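Local structure of putative transcription protein (Pseudomonas aeruginosa PAO1, 4GCV) at residues N58-E62 with A63-E67; R15-E18 with R19-E22. The protein probably binds DNA through a winged helix-turn-helix domain of the HxlR type and regulates transcription, perhaps in response to oxidative stress. The protein carries 2 engineered substitutions. One frame throughout, in Å; residues are numbered along the deposited sequence.

In the fold
Both contacts are helix ends closed by a Schellman motif with a glycine at positive phi: contact 2 ends helix 12-19 just before helix 23-33, and contact 1 ends helix 50-62 where the chain enters strand 66-73. Their centres lie 19 Å apart and their nearest atoms about 7 Å, so within one chain they do not touch. Across the dimer they do: Arg-19 of contact 2 in one subunit packs on Glu-62 of contact 1 in the other, and Val-20 on Leu-65. Helix 23-33 neighbours both, meeting Leu-60, Leu-65 and Leu-66 through Met-29 and Leu-17 through Trp-23 and Ile-26. Glycerol, probably from the crystallisation liquor, lies about 4 Å from the Ala-63 side chain and bonds Glu-22.

Contact 1: N58-E62 with A63-E67; sequences NALVE and AGLLE
Helix 50-62 ends in a Schellman motif, in which Leu-65 N reaches back to Leu-60 O (2.9 Å) and Gly-64 N to Val-61 O (2.7 Å), with Gly-64 at phi 84°. The two bonds differ in approach: Leu-65 N comes almost head-on to its carbonyl (C=O...N 164°), whereas Gly-64 N sits above the carbonyl plane of Val-61. Leu-66 N adds a weak bond to Leu-60 O, and Ala-63 N still makes a regular helical bond to Ala-59 O.

Leu-60 carries the apolar side of the turn. With CG beside the backbone N, its two methyls meet different partners: CD2 touches Leu-65 CD2 at 3.9 Å and CD1 lies 4.0 Å from Leu-66 CD1, a methyl that also comes within 3.7 Å of Leu-60 CB. One leucine thus packs by different atoms against two from the outgoing chain. Met-29 of helix 23-33 touches all three leucines. Val-61, whose side chain points away overall, still brings its backbone CA-H onto Leu-66 O (3.4 Å, 164° at the hydrogen) and lays CG2 3.6 Å from that oxygen. Glu-62 O receives a weak hydrogen bond from Arg-19 NH2 of the second subunit.

Glu-67 pairs with Val-81, so this Schellman turn leads from the helix directly into the two-stranded wing of a winged helix-turn-helix domain.

Contact 2: R15-E18 with R19-E22; sequences RSLE and RVGE
The last turn of helix 12-19 closes with Glu-22 N bonded to Leu-17 O (3.0 Å) and Gly-21 N to Glu-18 O (2.9 Å), the backbone turning at Gly-21 with phi 80°. Gly-21 N stands well above the carbonyl plane of Glu-18, with a C=O...N angle of only 109°. Just before it, Arg-19 N donates to Arg-15 O in an ordinary helical bond. Val-20 N has weak bonds to both Ser-16 O and Leu-17 O, as the helix unwinds.

The side chains mostly meet backbone here. Val-20 sets CG1 3.4 Å from Leu-17 O, beside the carbonyl that accepts Glu-22 N, and the same methyl lies 4.4 Å from Leu-17 CD2, a loose contact. Phe-96 of helix 84-101 touches both Leu-17 and Val-20, and Leu-17 also reaches Trp-23 and Ile-26 of helix 23-33. Arg-19 rests its CB 3.3 Å from Arg-15 O; with CG anti to the backbone N (chi1 -167°) and the chain extended as far as NE, its guanidinium is carried away from the turn, and the residue packs on Glu-62 of the second subunit. Ser-16 OG is hydrogen-bonded to Lys-85 NZ of that subunit. The carboxylate oxygens of Glu-22 bond two different glycerols, probably from the crystallisation liquor, one of them also held by Gly-21 O; Glu-22 OE2 lies close to its like-charged counterpart, Glu-22 OE2 of the second subunit.

The arrangement is a Schellman C-cap, turning the chain from helix 12-19 into helix 23-33 at the dimer interface.

Contact 1: N58-E62 with A63-E67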
loop_
_atom_site.group_PDB
_atom_site.type_symbol
_atom_site.label_atom_id
_atom_site.label_comp_id
_atom_site.label_asym_id
_atom_site.label_seq_id
_atom_site.Cartn_x
_atom_site.Cartn_y
_atom_site.Cartn_z
ATOM N N ASN B 58 -9.128 9.056 -13.117
ATOM C CA ASN B 58 -10.449 8.478 -12.935
ATOM C C ASN B 58 -10.411 7.323 -11.959
ATOM O O ASN B 58 -11.345 7.182 -11.189
ATOM C CB ASN B 58 -11.045 7.987 -14.239
ATOM C CG ASN B 58 -11.358 9.121 -15.206
ATOM O OD1 ASN B 58 -11.351 10.311 -14.834
ATOM N ND2 ASN B 58 -11.597 8.756 -16.474
ATOM N N ALA B 59 -9.365 6.503 -12.004
ATOM C CA ALA B 59 -9.292 5.360 -11.114
ATOM C C ALA B 59 -9.070 5.847 -9.669
ATOM O O ALA B 59 -9.658 5.289 -8.741
ATOM C CB ALA B 59 -8.148 4.322 -11.542
ATOM N N LEU B 60 -8.234 6.875 -9.485
ATOM C CA LEU B 60 -8.063 7.475 -8.152
ATOM C C LEU B 60 -9.394 8.055 -7.610
ATOM O O LEU B 60 -9.732 7.897 -6.436
ATOM C CB LEU B 60 -6.948 8.511 -8.162
ATOM C CG LEU B 60 -5.601 7.808 -8.269
ATOM C CD1 LEU B 60 -4.547 8.858 -8.412
ATOM C CD2 LEU B 60 -5.379 6.931 -7.031
ATOM N N VAL B 61 -10.155 8.665 -8.496
ATOM C CA VAL B 61 -11.454 9.135 -8.145
ATOM C C VAL B 61 -12.380 7.964 -7.772
ATOM O O VAL B 61 -12.916 7.961 -6.656
ATOM C CB VAL B 61 -12.048 10.098 -9.238
ATOM C CG1 VAL B 61 -13.504 10.399 -8.957
ATOM C CG2 VAL B 61 -11.250 11.404 -9.299
ATOM N N GLU B 62 -12.532 6.971 -8.665
ATOM C CA GLU B 62 -13.412 5.811 -8.381
ATOM C C GLU B 62 -13.048 5.133 -7.068
ATOM O O GLU B 62 -13.945 4.709 -6.358
ATOM C CB GLU B 62 -13.420 4.736 -9.481
ATOM C CG GLU B 62 -14.321 5.027 -10.695
ATOM C CD GLU B 62 -15.858 4.805 -10.472
ATOM O OE1 GLU B 62 -16.361 4.932 -9.309
ATOM O OE2 GLU B 62 -16.573 4.522 -11.489
ATOM N N ALA B 63 -11.751 5.005 -6.785
ATOM C CA ALA B 63 -11.271 4.456 -5.522
ATOM C C ALA B 63 -11.572 5.343 -4.283
ATOM O O ALA B 63 -11.321 4.933 -3.149
ATOM C CB ALA B 63 -9.775 4.183 -5.593
ATOM N N GLY B 64 -12.064 6.551 -4.508
ATOM C CA GLY B 64 -12.473 7.459 -3.420
ATOM C C GLY B 64 -11.304 8.240 -2.844
ATOM O O GLY B 64 -11.425 8.831 -1.772
ATOM N N LEU B 65 -10.185 8.265 -3.568
ATOM C CA LEU B 65 -8.999 8.928 -3.091
ATOM C C LEU B 65 -8.877 10.387 -3.531
ATOM O O LEU B 65 -8.213 11.200 -2.866
ATOM C CB LEU B 65 -7.804 8.150 -3.598
ATOM C CG LEU B 65 -7.106 7.146 -2.698
ATOM C CD1 LEU B 65 -7.814 6.711 -1.422
ATOM C CD2 LEU B 65 -6.729 5.950 -3.527
ATOM N N LEU B 66 -9.433 10.705 -4.690
ATOM C CA LEU B 66 -9.486 12.095 -5.141
ATOM C C LEU B 66 -10.924 12.385 -5.454
ATOM O O LEU B 66 -11.685 11.471 -5.710
ATOM C CB LEU B 66 -8.641 12.307 -6.425
ATOM C CG LEU B 66 -7.123 12.221 -6.348
ATOM C CD1 LEU B 66 -6.668 12.129 -7.739
ATOM C CD2 LEU B 66 -6.493 13.450 -5.676
ATOM N N GLU B 67 -11.303 13.650 -5.425
ATOM C CA GLU B 67 -12.626 14.030 -5.889
ATOM C C GLU B 67 -12.464 15.121 -6.937
ATOM O O GLU B 67 -11.543 15.922 -6.870
ATOM C CB GLU B 67 -13.545 14.460 -4.724
ATOM C CG GLU B 67 -13.069 15.714 -4.029
ATOM C CD GLU B 67 -14.054 16.278 -3.020
ATOM O OE1 GLU B 67 -14.079 17.538 -2.872
ATOM O OE2 GLU B 67 -14.796 15.479 -2.390
#

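Contact 2: R15-E18 with R19-E22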
loop_
_atom_site.group_PDB
_atom_site.type_symbol
_atom_site.label_atom_id
_atom_site.label_comp_id
_atom_site.label_asym_id
_atom_site.label_seq_id
_atom_site.Cartn_x
_atom_site.Cartn_y
_atom_site.Cartn_z
ATOM N N ARG B 15 10.298 0.166 -11.680
ATOM C CA ARG B 15 9.964 -1.130 -12.232
ATOM C C ARG B 15 9.183 -2.026 -11.257
ATOM O O ARG B 15 8.153 -2.586 -11.637
ATOM C CB ARG B 15 11.230 -1.832 -12.781
ATOM C CG ARG B 15 11.549 -1.510 -14.290
ATOM C CD ARG B 15 12.723 -2.362 -14.800
ATOM N NE ARG B 15 12.603 -2.772 -16.212
ATOM C CZ ARG B 15 13.405 -2.346 -17.196
ATOM N NH1 ARG B 15 14.397 -1.487 -16.942
ATOM N NH2 ARG B 15 13.232 -2.777 -18.444
ATOM N N SER B 16 9.641 -2.149 -10.009
ATOM C CA SER B 16 8.906 -2.909 -8.993
ATOM C C SER B 16 7.512 -2.345 -8.747
ATOM O O SER B 16 6.564 -3.100 -8.602
ATOM C CB SER B 16 9.627 -2.895 -7.652
ATOM O OG SER B 16 10.810 -3.644 -7.703
ATOM N N LEU B 17 7.414 -1.022 -8.681
ATOM C CA LEU B 17 6.180 -0.372 -8.355
ATOM C C LEU B 17 5.232 -0.435 -9.540
ATOM O O LEU B 17 4.031 -0.566 -9.350
ATOM C CB LEU B 17 6.401 1.065 -7.847
ATOM C CG LEU B 17 7.062 1.217 -6.444
ATOM C CD1 LEU B 17 7.350 2.714 -6.096
ATOM C CD2 LEU B 17 6.249 0.560 -5.319
ATOM N N GLU B 18 5.758 -0.380 -10.755
ATOM C CA GLU B 18 4.897 -0.586 -11.953
ATOM C C GLU B 18 4.377 -1.997 -12.002
ATOM O O GLU B 18 3.221 -2.224 -12.320
ATOM C CB GLU B 18 5.616 -0.225 -13.250
ATOM C CG GLU B 18 5.792 1.299 -13.439
ATOM C CD GLU B 18 6.725 1.645 -14.593
ATOM O OE1 GLU B 18 7.733 0.914 -14.832
ATOM O OE2 GLU B 18 6.452 2.667 -15.260
ATOM N N ARG B 19 5.235 -2.936 -11.621
ATOM C CA ARG B 19 4.905 -4.352 -11.654
ATOM C C ARG B 19 3.763 -4.659 -10.679
ATOM O O ARG B 19 3.001 -5.596 -10.857
ATOM C CB ARG B 19 6.157 -5.157 -11.316
ATOM C CG ARG B 19 6.056 -6.616 -11.607
ATOM C CD ARG B 19 7.404 -7.249 -11.834
ATOM N NE ARG B 19 7.216 -8.686 -12.015
ATOM C CZ ARG B 19 7.832 -9.627 -11.304
ATOM N NH1 ARG B 19 8.703 -9.296 -10.345
ATOM N NH2 ARG B 19 7.584 -10.907 -11.562
ATOM N N VAL B 20 3.625 -3.813 -9.664
ATOM C CA VAL B 20 2.671 -4.048 -8.617
ATOM C C VAL B 20 1.491 -3.087 -8.836
ATOM O O VAL B 20 0.518 -3.097 -8.089
ATOM C CB VAL B 20 3.412 -3.930 -7.247
ATOM C CG1 VAL B 20 3.366 -2.510 -6.675
ATOM C CG2 VAL B 20 2.956 -4.999 -6.252
ATOM N N GLY B 21 1.562 -2.269 -9.887
ATOM C CA GLY B 21 0.420 -1.401 -10.286
ATOM C C GLY B 21 0.204 -0.100 -9.512
ATOM O O GLY B 21 -0.876 0.492 -9.625
ATOM N N GLU B 22 1.224 0.392 -8.785
ATOM C CA GLU B 22 1.109 1.638 -7.991
ATOM C C GLU B 22 1.981 2.844 -8.346
ATOM O O GLU B 22 1.883 3.871 -7.690
ATOM C CB GLU B 22 1.449 1.360 -6.517
ATOM C CG GLU B 22 0.542 0.370 -5.874
ATOM C CD GLU B 22 -0.879 0.890 -5.710
ATOM O OE1 GLU B 22 -1.127 2.123 -5.548
ATOM O OE2 GLU B 22 -1.731 0.014 -5.740
#